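Local coordinates for ORC1-type DNA replication protein 2 (PDB 1W5S), which binds DNA and takes part in regulating archaeal DNA replication, combining an ATP-binding AAA+ domain with a winged-helix domain, at residues N40-G45 and E83-K88; A128-L133 and N178-L183; D160-L165 and K198-E203; L316-T321 and F384-H389. One frame throughout, in Å; residues are numbered along the deposited sequence.

Contact 1. Residues N40-G45 and E83-K88; sequences NRLLSG and EGLTVK
L42 and L43, in the last turn of helix 29-43, lie beside the turn that runs from helix 65-82 into strand 87-93, with the CA atoms of L42 and L85 8.6 Å apart. That turn is a Schellman motif: G84, with positive phi, takes the C-prime position, and the N-H of L85 reaches back to A80 O. The reversal brings L85 round to face the helix end. Its CD1 methyl does most of the touching, because it meets both leucines of the neighbouring helix. L43 CD1 comes within 3.6 Å of L85 CD1, while L42 CD1 lies 3.9 Å from that same L85 methyl. L42 and L85 run past each other in opposite directions, methyl beside methyl. L42 CD1 also reaches toward the strand, where V87 CG1 is a looser neighbour at 4.4 Å. Behind these side chains, A80 of helix 65-82 touches L42, L85 and V87, and Y139 of the adjacent strand touches L42 and V87. On the outer side, the E83 side chain, bent at chi2 (-75°), crosses that of L43 at about a right angle, with L43 CD2 4.0 Å from E83 CD. Dispersion and the exclusion of water therefore join the two segments: the methyls of L42 and V87 are sealed inside, and at the exposed margin the E83 carboxylate rests beside L43 CD2, where it probably stays hydrated.

Contact 2. Residues A128-L133 and N178-L183; sequences ALVDNL and NRIGFL
L133 of helix 122-136 packs on R179 and I180 at the start of strand 180-186, a central strand of the parallel P-loop NTPase sheet that this helix flanks. The tight part is here: L133 CD2 sits 3.6 Å from I180 CG1, the two side chains crossing nearly at right angles. L133 and R179 instead lie alongside one another, pointing opposite ways. R179 CB lies 3.9 Å from L133 CG, and the extended chain then carries R179 CD to 3.6 Å from L133 O, which lies over one face of the guanidinium. Beyond it the R179 head group forms a salt bridge to D175, a hydrogen bond to N137 and a cation-pi contact with Y139. A leucine in its place would probably leave the D175 carboxylate without this charge partner and N137 OD1 without this donor. Packing thins toward L129, whose CD2 comes no nearer than 4.4 Å to I180 CD1. On the more open flank of the helix, N132 turns to its own backbone: N132 ND2 donates to A128 O at 3.0 Å, arriving from the opposite face of that carbonyl to N132 N. Between helix and strand, I180 CD1 is 3.9 Å from both V130 CG2 and L133 CD2.

Contact 3. Residues D160-L165 and K198-E203; sequences DLYTLL and KIPQVE
With its CG turned away from the carbonyl carbon (chi1 -85°), Y162 sends its ring from helix 158-165 across to the start of helix 200-203. I199 meets it with CG1 in the crowded position between backbone N and carbonyl carbon (chi1 45°), which leaves the CG2 branch to lie over the ring. The result is a CH-pi contact, I199 CG2 standing 3.7 Å from the centroid of the Y162 ring. V202 comes in at the edge instead, its CG1 near the ring plane and 3.5 Å from Y162 CD2. At the far end of the ring the hydroxyl is held by the backbone: Q201 N donates to Y162 OH at 3.0 Å, with an N-H...O angle of 163°. In the AAA+ fold these two helices lie near one another beside the parallel sheet, following strands 139-145 and 180-186 respectively. I199 is the N-cap residue of helix 200-203, and its carbonyl accepts from both V202 N and E203 N. Q201 N, in the same first turn, is the one taken by Y162 OH. A leucine at Y162 would probably strip Q201 N of this acceptor and leave I199 CG2 without an aromatic face to rest on. R166 adds a cation-pi contact to the same ring. Next to Y162, L161 CB touches I199 CG2 at 3.8 Å. L161 CD2 lies near K198 NZ, whose hydrogen bond goes to L151 O. One helical turn beyond L161, L165 CB approaches V202 CG1 at 4.1 Å, and L165 CD2 lies 4.2 Å from I199 CD1.

Contact 4. Residues L316-T321 and F384-H389; sequences LIAEAT and FRLAPH
T321 OG1 accepts the backbone N-H of L386 at 3.3 Å and 159°, a long but fairly straight bond that ties strand 383-386 to helix 308-322. The same hydroxyl makes a weak bond back to I317 O, one turn earlier in its helix, so OG1 bridges helix backbone and strand backbone. Its position beside its own backbone N (chi1 -80°) points it at the strand, while CG2 rests against L386 CB and CD2. L386 carries the apolar side of the contact. Its CG stands opposite the backbone N (chi1 -167°), which turns the isobutyl group in against the helix, at A318. There L386 CD2 presses on A318 CB at 3.4 Å, and L386 CD1 lies 3.9 Å from that methyl. The small alanine lets the backbones come close, the CA atoms of A318 and L386 being 5.5 Å apart. I317 closes the flank: its CG2 methyl packs over the strand backbone, 3.4 Å from L386 N. Lying against one side of the L386 amide, this methyl may partly screen the bond to T321. Helix and strand run almost perpendicular, with their axes 7.0 Å apart at closest approach. This is the winged-helix domain, in which strands 368-371 and 383-386 pair antiparallel as the hairpin of the wing. I317 also touches V368 of the partner strand and L333 of helix 330-345, while A318 and L386 both pack on A392 at the beginning of helix 392-407.

In the fold
Contacts 1, 2 and 3 belong to the AAA+ ATPase part of the chain, and contact 4 to the C-terminal winged helix. Contacts 1 and 2 reach the same parallel sheet, through strands 87-93 and 180-186, their centres about 13 Å apart without meeting. Both segments of contact 1 precede those of contact 2, whereas the segments of contacts 2 and 3 alternate along the chain. Those two do meet: F182 of strand 180-186 packs on L164 and L165, so the strand of contact 2 is covered in part by the helix of contact 3. Contact 4 comes last, about 30 Å from contact 3 between centres; it packs a different domain, on the other side of the chain's centre from contacts 1 and 2.

Contact 1. Residues N40-G45 and E83-K88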
loop_
_atom_site.group_PDB
_atom_site.type_symbol
_atom_site.label_atom_id
_atom_site.label_comp_id
_atom_site.label_asym_id
_atom_site.label_seq_id
_atom_site.Cartn_x
_atom_site.Cartn_y
_atom_site.Cartn_z
ATOM N N ASN A 40 16.651 7.777 -16.582
ATOM C CA ASN A 40 17.203 9.048 -16.981
ATOM C C ASN A 40 18.219 9.621 -15.999
ATOM O O ASN A 40 19.223 10.113 -16.411
ATOM C CB ASN A 40 16.085 10.029 -17.306
ATOM C CG ASN A 40 15.230 9.552 -18.488
ATOM O OD1 ASN A 40 13.959 9.611 -18.455
ATOM N ND2 ASN A 40 15.914 9.081 -19.554
ATOM N N ARG A 41 17.976 9.528 -14.711
ATOM C CA ARG A 41 18.968 9.919 -13.683
ATOM C C ARG A 41 20.272 9.082 -13.797
ATOM O O ARG A 41 21.418 9.577 -13.693
ATOM C CB ARG A 41 18.314 9.685 -12.310
ATOM C CG ARG A 41 16.816 10.212 -12.042
ATOM C CD ARG A 41 16.724 11.740 -12.197
ATOM N NE ARG A 41 15.425 12.372 -11.898
ATOM C CZ ARG A 41 14.528 12.843 -12.797
ATOM N NH1 ARG A 41 13.379 13.409 -12.370
ATOM N NH2 ARG A 41 14.686 12.727 -14.111
ATOM N N LEU A 42 20.115 7.787 -14.031
ATOM C CA LEU A 42 21.236 6.932 -14.354
ATOM C C LEU A 42 21.971 7.435 -15.558
ATOM O O LEU A 42 23.191 7.604 -15.523
ATOM C CB LEU A 42 20.789 5.509 -14.676
ATOM C CG LEU A 42 20.564 4.470 -13.602
ATOM C CD1 LEU A 42 20.358 3.121 -14.270
ATOM C CD2 LEU A 42 21.720 4.367 -12.697
ATOM N N LEU A 43 21.255 7.626 -16.652
ATOM C CA LEU A 43 21.918 7.980 -17.911
ATOM C C LEU A 43 22.465 9.381 -17.940
ATOM O O LEU A 43 23.331 9.668 -18.730
ATOM C CB LEU A 43 20.980 7.772 -19.096
ATOM C CG LEU A 43 21.030 6.386 -19.746
ATOM C CD1 LEU A 43 21.053 5.256 -18.690
ATOM C CD2 LEU A 43 19.831 6.240 -20.686
ATOM N N SER A 44 21.985 10.271 -17.089
ATOM C CA SER A 44 22.496 11.636 -17.123
ATOM C C SER A 44 23.733 11.791 -16.217
ATOM O O SER A 44 24.215 12.921 -16.001
ATOM C CB SER A 44 21.394 12.639 -16.749
ATOM O OG SER A 44 20.979 12.447 -15.417
ATOM N N GLY A 45 24.280 10.664 -15.742
ATOM C CA GLY A 45 25.171 10.668 -14.565
ATOM C C GLY A 45 24.411 11.092 -13.325
ATOM O O GLY A 45 23.179 11.276 -13.358
ATOM N N GLU A 83 21.539 -0.673 -21.737
ATOM C CA GLU A 83 22.496 0.405 -21.778
ATOM C C GLU A 83 23.878 -0.043 -21.242
ATOM O O GLU A 83 24.773 0.767 -21.071
ATOM C CB GLU A 83 21.957 1.561 -20.965
ATOM C CG GLU A 83 20.592 2.061 -21.453
ATOM C CD GLU A 83 20.699 2.868 -22.742
ATOM O OE1 GLU A 83 19.688 2.972 -23.458
ATOM O OE2 GLU A 83 21.790 3.391 -23.038
ATOM N N GLY A 84 24.026 -1.346 -21.016
ATOM C CA GLY A 84 25.153 -1.916 -20.353
ATOM C C GLY A 84 25.393 -1.510 -18.913
ATOM O O GLY A 84 26.546 -1.423 -18.506
ATOM N N LEU A 85 24.358 -1.247 -18.124
ATOM C CA LEU A 85 24.606 -0.647 -16.796
ATOM C C LEU A 85 24.673 -1.586 -15.578
ATOM O O LEU A 85 25.666 -1.452 -14.715
ATOM C CB LEU A 85 23.678 0.538 -16.490
ATOM C CG LEU A 85 24.071 1.800 -17.246
ATOM C CD1 LEU A 85 23.156 2.989 -16.926
ATOM C CD2 LEU A 85 25.504 2.119 -17.016
ATOM N N THR A 86 23.718 -2.487 -15.481
ATOM C CA THR A 86 23.605 -3.388 -14.269
ATOM C C THR A 86 22.921 -2.834 -12.959
ATOM O O THR A 86 23.606 -2.418 -12.002
ATOM C CB THR A 86 24.850 -4.226 -13.856
ATOM O OG1 THR A 86 25.374 -4.920 -14.958
ATOM C CG2 THR A 86 24.431 -5.366 -12.897
ATOM N N VAL A 87 21.586 -2.878 -12.918
ATOM C CA VAL A 87 20.887 -2.580 -11.627
ATOM C C VAL A 87 20.316 -3.805 -10.942
ATOM O O VAL A 87 19.604 -4.595 -11.538
ATOM C CB VAL A 87 19.899 -1.351 -11.635
ATOM C CG1 VAL A 87 19.479 -0.958 -12.993
ATOM C CG2 VAL A 87 18.739 -1.485 -10.656
ATOM N N LYS A 88 20.732 -3.982 -9.688
ATOM C CA LYS A 88 20.246 -5.067 -8.868
ATOM C C LYS A 88 19.013 -4.611 -8.089
ATOM O O LYS A 88 18.824 -3.398 -7.832
ATOM C CB LYS A 88 21.306 -5.524 -7.897
ATOM C CG LYS A 88 22.586 -5.891 -8.581
ATOM C CD LYS A 88 22.874 -7.309 -8.532
ATOM C CE LYS A 88 23.614 -7.650 -7.289
ATOM N NZ LYS A 88 23.880 -9.098 -7.421
#

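Contact 2. Residues A128-L133 and N178-L183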
loop_
_atom_site.group_PDB
_atom_site.type_symbol
_atom_site.label_atom_id
_atom_site.label_comp_id
_atom_site.label_asym_id
_atom_site.label_seq_id
_atom_site.Cartn_x
_atom_site.Cartn_y
_atom_site.Cartn_z
ATOM N N ALA A 128 30.172 -1.861 3.612
ATOM C CA ALA A 128 30.632 -2.938 2.745
ATOM C C ALA A 128 29.762 -3.017 1.494
ATOM O O ALA A 128 30.234 -3.401 0.397
ATOM C CB ALA A 128 30.662 -4.279 3.467
ATOM N N LEU A 129 28.519 -2.646 1.639
ATOM C CA LEU A 129 27.639 -2.686 0.530
ATOM C C LEU A 129 28.018 -1.586 -0.458
ATOM O O LEU A 129 28.049 -1.810 -1.662
ATOM C CB LEU A 129 26.165 -2.573 0.970
ATOM C CG LEU A 129 25.194 -2.713 -0.189
ATOM C CD1 LEU A 129 25.269 -4.083 -0.854
ATOM C CD2 LEU A 129 23.759 -2.422 0.315
ATOM N N VAL A 130 28.274 -0.394 0.041
ATOM C CA VAL A 130 28.702 0.682 -0.818
ATOM C C VAL A 130 30.016 0.316 -1.557
ATOM O O VAL A 130 30.168 0.565 -2.774
ATOM C CB VAL A 130 28.789 2.038 -0.005
ATOM C CG1 VAL A 130 29.587 3.107 -0.731
ATOM C CG2 VAL A 130 27.365 2.560 0.269
ATOM N N ASP A 131 30.936 -0.317 -0.842
ATOM C CA ASP A 131 32.149 -0.721 -1.450
ATOM C C ASP A 131 31.965 -1.843 -2.490
ATOM O O ASP A 131 32.581 -1.796 -3.540
ATOM C CB ASP A 131 33.203 -1.061 -0.384
ATOM C CG ASP A 131 34.611 -0.590 -0.797
ATOM O OD1 ASP A 131 34.769 0.628 -1.077
ATOM O OD2 ASP A 131 35.540 -1.430 -0.867
ATOM N N ASN A 132 31.099 -2.820 -2.256
ATOM C CA ASN A 132 30.921 -3.897 -3.270
ATOM C C ASN A 132 30.317 -3.418 -4.584
ATOM O O ASN A 132 30.650 -3.913 -5.663
ATOM C CB ASN A 132 30.034 -5.041 -2.752
ATOM C CG ASN A 132 30.825 -6.119 -2.113
ATOM O OD1 ASN A 132 31.255 -7.056 -2.773
ATOM N ND2 ASN A 132 31.064 -5.977 -0.807
ATOM N N LEU A 133 29.411 -2.480 -4.462
ATOM C CA LEU A 133 28.734 -1.876 -5.593
ATOM C C LEU A 133 29.752 -1.088 -6.433
ATOM O O LEU A 133 29.724 -1.104 -7.678
ATOM C CB LEU A 133 27.638 -0.936 -5.047
ATOM C CG LEU A 133 26.095 -1.169 -5.011
ATOM C CD1 LEU A 133 25.542 -2.526 -5.423
ATOM C CD2 LEU A 133 25.523 -0.683 -3.659
ATOM N N ASN A 178 26.855 7.508 -6.859
ATOM C CA ASN A 178 25.886 6.989 -5.918
ATOM C C ASN A 178 25.231 5.762 -6.520
ATOM O O ASN A 178 24.834 5.779 -7.678
ATOM C CB ASN A 178 24.842 8.067 -5.586
ATOM C CG ASN A 178 25.488 9.339 -4.948
ATOM O OD1 ASN A 178 26.360 9.261 -4.123
ATOM N ND2 ASN A 178 25.063 10.464 -5.368
ATOM N N ARG A 179 25.127 4.690 -5.752
ATOM C CA ARG A 179 24.663 3.448 -6.331
ATOM C C ARG A 179 23.492 2.767 -5.646
ATOM O O ARG A 179 23.152 1.598 -5.975
ATOM C CB ARG A 179 25.835 2.479 -6.492
ATOM C CG ARG A 179 26.973 3.055 -7.288
ATOM C CD ARG A 179 27.958 1.999 -7.610
ATOM N NE ARG A 179 29.126 2.578 -8.257
ATOM C CZ ARG A 179 29.424 2.497 -9.553
ATOM N NH1 ARG A 179 28.680 1.826 -10.393
ATOM N NH2 ARG A 179 30.514 3.079 -10.009
ATOM N N ILE A 180 22.815 3.499 -4.775
ATOM C CA ILE A 180 21.630 2.955 -4.079
ATOM C C ILE A 180 20.465 3.944 -4.153
ATOM O O ILE A 180 20.592 5.076 -3.714
ATOM C CB ILE A 180 21.929 2.623 -2.629
ATOM C CG1 ILE A 180 23.207 1.756 -2.523
ATOM C CG2 ILE A 180 20.748 1.920 -2.037
ATOM C CD1 ILE A 180 23.817 1.706 -1.113
ATOM N N GLY A 181 19.369 3.527 -4.751
ATOM C CA GLY A 181 18.130 4.243 -4.675
ATOM C C GLY A 181 17.106 3.457 -3.924
ATOM O O GLY A 181 17.270 2.235 -3.620
ATOM N N PHE A 182 16.012 4.133 -3.583
ATOM C CA PHE A 182 14.961 3.472 -2.834
ATOM C C PHE A 182 13.573 3.768 -3.389
ATOM O O PHE A 182 13.298 4.868 -3.881
ATOM C CB PHE A 182 15.005 3.899 -1.373
ATOM C CG PHE A 182 16.314 3.641 -0.670
ATOM C CD1 PHE A 182 17.329 4.551 -0.709
ATOM C CD2 PHE A 182 16.484 2.530 0.114
ATOM C CE1 PHE A 182 18.509 4.291 -0.039
ATOM C CE2 PHE A 182 17.703 2.301 0.798
ATOM C CZ PHE A 182 18.672 3.169 0.713
ATOM N N LEU A 183 12.707 2.750 -3.299
ATOM C CA LEU A 183 11.293 2.860 -3.657
ATOM C C LEU A 183 10.513 2.492 -2.411
ATOM O O LEU A 183 10.551 1.332 -2.019
ATOM C CB LEU A 183 10.909 1.911 -4.791
ATOM C CG LEU A 183 9.832 2.353 -5.809
ATOM C CD1 LEU A 183 9.348 1.242 -6.683
ATOM C CD2 LEU A 183 8.687 3.161 -5.258
#

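Contact 3. Residues D160-L165 and K198-E203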
loop_
_atom_site.group_PDB
_atom_site.type_symbol
_atom_site.label_atom_id
_atom_site.label_comp_id
_atom_site.label_asym_id
_atom_site.label_seq_id
_atom_site.Cartn_x
_atom_site.Cartn_y
_atom_site.Cartn_z
ATOM N N ASP A 160 18.661 5.970 12.196
ATOM C CA ASP A 160 18.787 4.758 11.385
ATOM C C ASP A 160 18.162 4.963 9.999
ATOM O O ASP A 160 18.738 4.588 8.983
ATOM C CB ASP A 160 18.113 3.565 12.068
ATOM C CG ASP A 160 18.747 3.222 13.405
ATOM O OD1 ASP A 160 20.004 3.262 13.505
ATOM O OD2 ASP A 160 17.994 2.906 14.357
ATOM N N LEU A 161 16.973 5.550 9.958
ATOM C CA LEU A 161 16.314 5.794 8.701
ATOM C C LEU A 161 17.155 6.758 7.870
ATOM O O LEU A 161 17.314 6.587 6.662
ATOM C CB LEU A 161 14.920 6.339 8.957
ATOM C CG LEU A 161 13.639 5.501 8.812
ATOM C CD1 LEU A 161 13.808 4.008 8.717
ATOM C CD2 LEU A 161 12.661 5.886 9.925
ATOM N N TYR A 162 17.728 7.767 8.538
ATOM C CA TYR A 162 18.610 8.713 7.880
ATOM C C TYR A 162 19.842 8.031 7.334
ATOM O O TYR A 162 20.238 8.262 6.194
ATOM C CB TYR A 162 19.022 9.836 8.823
ATOM C CG TYR A 162 18.033 11.013 8.906
ATOM C CD1 TYR A 162 17.863 11.742 10.098
ATOM C CD2 TYR A 162 17.264 11.403 7.793
ATOM C CE1 TYR A 162 16.974 12.840 10.151
ATOM C CE2 TYR A 162 16.398 12.473 7.847
ATOM C CZ TYR A 162 16.245 13.194 9.013
ATOM O OH TYR A 162 15.348 14.258 9.002
ATOM N N THR A 163 20.487 7.186 8.123
ATOM C CA THR A 163 21.745 6.630 7.593
ATOM C C THR A 163 21.465 5.733 6.424
ATOM O O THR A 163 22.231 5.744 5.493
ATOM C CB THR A 163 22.688 5.892 8.631
ATOM O OG1 THR A 163 22.123 4.639 8.990
ATOM C CG2 THR A 163 22.923 6.703 9.842
ATOM N N LEU A 164 20.390 4.967 6.446
ATOM C CA LEU A 164 19.961 4.235 5.233
ATOM C C LEU A 164 19.545 5.160 4.073
ATOM O O LEU A 164 20.013 5.076 2.969
ATOM C CB LEU A 164 18.799 3.307 5.533
ATOM C CG LEU A 164 18.344 2.419 4.354
ATOM C CD1 LEU A 164 19.443 1.498 3.922
ATOM C CD2 LEU A 164 17.154 1.584 4.727
ATOM N N LEU A 165 18.611 6.037 4.313
ATOM C CA LEU A 165 17.978 6.715 3.185
ATOM C C LEU A 165 18.774 7.879 2.653
ATOM O O LEU A 165 18.508 8.316 1.561
ATOM C CB LEU A 165 16.598 7.168 3.555
ATOM C CG LEU A 165 15.389 6.331 3.215
ATOM C CD1 LEU A 165 15.610 5.009 2.538
ATOM C CD2 LEU A 165 14.428 6.236 4.400
ATOM N N LYS A 198 9.504 12.419 11.551
ATOM C CA LYS A 198 10.705 11.651 11.907
ATOM C C LYS A 198 11.905 12.000 11.045
ATOM O O LYS A 198 13.010 12.178 11.546
ATOM C CB LYS A 198 10.402 10.157 11.757
ATOM C CG LYS A 198 11.020 9.255 12.790
ATOM C CD LYS A 198 9.991 8.750 13.857
ATOM C CE LYS A 198 10.462 7.385 14.502
ATOM N NZ LYS A 198 10.819 6.338 13.459
ATOM N N ILE A 199 11.713 12.061 9.739
ATOM C CA ILE A 199 12.833 12.265 8.854
ATOM C C ILE A 199 12.532 13.312 7.784
ATOM O O ILE A 199 12.553 13.016 6.592
ATOM C CB ILE A 199 13.278 10.930 8.198
ATOM C CG1 ILE A 199 12.079 10.147 7.695
ATOM C CG2 ILE A 199 14.045 10.064 9.201
ATOM C CD1 ILE A 199 12.467 9.021 6.822
ATOM N N PRO A 200 12.306 14.563 8.209
ATOM C CA PRO A 200 11.914 15.572 7.232
ATOM C C PRO A 200 13.001 15.839 6.195
ATOM O O PRO A 200 12.683 16.250 5.099
ATOM C CB PRO A 200 11.674 16.799 8.083
ATOM C CG PRO A 200 12.567 16.603 9.296
ATOM C CD PRO A 200 12.441 15.142 9.560
ATOM N N GLN A 201 14.263 15.589 6.529
ATOM C CA GLN A 201 15.357 15.839 5.605
ATOM C C GLN A 201 15.301 14.861 4.396
ATOM O O GLN A 201 15.816 15.165 3.313
ATOM C CB GLN A 201 16.722 15.792 6.348
ATOM C CG GLN A 201 17.172 17.143 7.017
ATOM C CD GLN A 201 18.185 16.982 8.222
ATOM O OE1 GLN A 201 19.422 17.110 8.071
ATOM N NE2 GLN A 201 17.637 16.738 9.423
ATOM N N VAL A 202 14.676 13.689 4.554
ATOM C CA VAL A 202 14.473 12.855 3.398
ATOM C C VAL A 202 13.152 13.166 2.715
ATOM O O VAL A 202 13.071 13.169 1.489
ATOM C CB VAL A 202 14.570 11.344 3.680
ATOM C CG1 VAL A 202 15.729 11.037 4.647
ATOM C CG2 VAL A 202 13.215 10.782 4.165
ATOM N N GLU A 203 12.126 13.422 3.507
ATOM C CA GLU A 203 10.779 13.602 2.962
ATOM C C GLU A 203 10.691 14.811 1.961
ATOM O O GLU A 203 10.064 14.729 0.904
ATOM C CB GLU A 203 9.763 13.749 4.107
ATOM C CG GLU A 203 8.323 13.650 3.649
ATOM C CD GLU A 203 7.744 14.971 3.049
ATOM O OE1 GLU A 203 8.315 16.071 3.255
ATOM O OE2 GLU A 203 6.690 14.881 2.377
#

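Contact 4. Residues L316-T321 and F384-H389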
loop_
_atom_site.group_PDB
_atom_site.type_symbol
_atom_site.label_atom_id
_atom_site.label_comp_id
_atom_site.label_asym_id
_atom_site.label_seq_id
_atom_site.Cartn_x
_atom_site.Cartn_y
_atom_site.Cartn_z
ATOM N N LEU A 316 -20.168 12.963 11.272
ATOM C CA LEU A 316 -20.541 14.340 11.560
ATOM C C LEU A 316 -19.394 15.334 11.377
ATOM O O LEU A 316 -19.628 16.484 10.992
ATOM C CB LEU A 316 -21.105 14.429 12.994
ATOM C CG LEU A 316 -22.588 14.009 13.133
ATOM C CD1 LEU A 316 -22.895 13.578 14.552
ATOM C CD2 LEU A 316 -23.561 15.135 12.678
ATOM N N ILE A 317 -18.168 14.889 11.668
ATOM C CA ILE A 317 -16.959 15.681 11.424
ATOM C C ILE A 317 -16.761 15.952 9.940
ATOM O O ILE A 317 -16.425 17.071 9.548
ATOM C CB ILE A 317 -15.710 14.979 11.974
ATOM C CG1 ILE A 317 -15.665 15.116 13.493
ATOM C CG2 ILE A 317 -14.424 15.553 11.354
ATOM C CD1 ILE A 317 -15.063 13.924 14.170
ATOM N N ALA A 318 -16.973 14.929 9.124
ATOM C CA ALA A 318 -16.834 15.065 7.675
ATOM C C ALA A 318 -17.901 15.985 7.046
ATOM O O ALA A 318 -17.626 16.658 6.051
ATOM C CB ALA A 318 -16.837 13.678 7.003
ATOM N N GLU A 319 -19.099 16.017 7.635
ATOM C CA GLU A 319 -20.173 16.935 7.191
ATOM C C GLU A 319 -19.859 18.420 7.401
ATOM O O GLU A 319 -20.222 19.258 6.566
ATOM C CB GLU A 319 -21.511 16.616 7.867
ATOM C CG GLU A 319 -22.563 16.079 6.899
ATOM C CD GLU A 319 -23.905 15.853 7.564
ATOM O OE1 GLU A 319 -23.975 16.002 8.810
ATOM O OE2 GLU A 319 -24.882 15.547 6.834
ATOM N N ALA A 320 -19.208 18.742 8.519
ATOM C CA ALA A 320 -18.733 20.107 8.778
ATOM C C ALA A 320 -17.694 20.485 7.725
ATOM O O ALA A 320 -17.724 21.570 7.128
ATOM C CB ALA A 320 -18.117 20.182 10.172
ATOM N N THR A 321 -16.782 19.535 7.535
ATOM C CA THR A 321 -15.720 19.565 6.532
ATOM C C THR A 321 -16.300 19.649 5.106
ATOM O O THR A 321 -15.739 20.318 4.233
ATOM C CB THR A 321 -14.837 18.288 6.726
ATOM O OG1 THR A 321 -13.910 18.495 7.804
ATOM C CG2 THR A 321 -14.103 17.877 5.452
ATOM N N PHE A 384 -11.066 20.154 15.995
ATOM C CA PHE A 384 -11.067 18.959 15.146
ATOM C C PHE A 384 -11.586 19.236 13.719
ATOM O O PHE A 384 -12.581 19.940 13.514
ATOM C CB PHE A 384 -11.921 17.847 15.774
ATOM C CG PHE A 384 -11.528 17.476 17.193
ATOM C CD1 PHE A 384 -12.237 17.983 18.285
ATOM C CD2 PHE A 384 -10.476 16.588 17.435
ATOM C CE1 PHE A 384 -11.896 17.634 19.586
ATOM C CE2 PHE A 384 -10.121 16.236 18.748
ATOM C CZ PHE A 384 -10.837 16.754 19.820
ATOM N N ARG A 385 -10.888 18.685 12.737
ATOM C CA ARG A 385 -11.359 18.673 11.351
ATOM C C ARG A 385 -11.086 17.273 10.806
ATOM O O ARG A 385 -10.283 16.526 11.378
ATOM C CB ARG A 385 -10.654 19.745 10.491
ATOM C CG ARG A 385 -9.132 19.776 10.668
ATOM C CD ARG A 385 -8.368 19.862 9.367
ATOM N NE ARG A 385 -7.064 19.207 9.488
ATOM C CZ ARG A 385 -5.884 19.748 9.183
ATOM N NH1 ARG A 385 -5.784 20.991 8.700
ATOM N NH2 ARG A 385 -4.787 19.020 9.358
ATOM N N LEU A 386 -11.760 16.926 9.715
ATOM C CA LEU A 386 -11.560 15.632 9.053
ATOM C C LEU A 386 -10.131 15.581 8.525
ATOM O O LEU A 386 -9.621 16.577 8.030
ATOM C CB LEU A 386 -12.575 15.446 7.904
ATOM C CG LEU A 386 -12.718 14.042 7.293
ATOM C CD1 LEU A 386 -13.213 13.046 8.330
ATOM C CD2 LEU A 386 -13.630 14.049 6.054
ATOM N N ALA A 387 -9.470 14.438 8.658
ATOM C CA ALA A 387 -8.111 14.311 8.126
ATOM C C ALA A 387 -8.114 14.678 6.636
ATOM O O ALA A 387 -8.842 14.049 5.861
ATOM C CB ALA A 387 -7.564 12.911 8.328
ATOM N N PRO A 388 -7.338 15.719 6.249
ATOM C CA PRO A 388 -7.186 16.261 4.901
ATOM C C PRO A 388 -7.289 15.276 3.719
ATOM O O PRO A 388 -7.805 15.623 2.655
ATOM C CB PRO A 388 -5.770 16.837 4.941
ATOM C CG PRO A 388 -5.394 16.945 6.371
ATOM C CD PRO A 388 -6.529 16.513 7.184
ATOM N N HIS A 389 -6.775 14.067 3.918
ATOM C CA HIS A 389 -6.635 13.070 2.855
ATOM C C HIS A 389 -7.871 12.253 2.611
ATOM O O HIS A 389 -7.896 11.451 1.680
ATOM C CB HIS A 389 -5.463 12.134 3.146
ATOM C CG HIS A 389 -5.418 11.618 4.548
ATOM N ND1 HIS A 389 -5.806 10.339 4.881
ATOM C CD2 HIS A 389 -5.004 12.197 5.699
ATOM C CE1 HIS A 389 -5.639 10.152 6.177
ATOM N NE2 HIS A 389 -5.168 11.271 6.699
#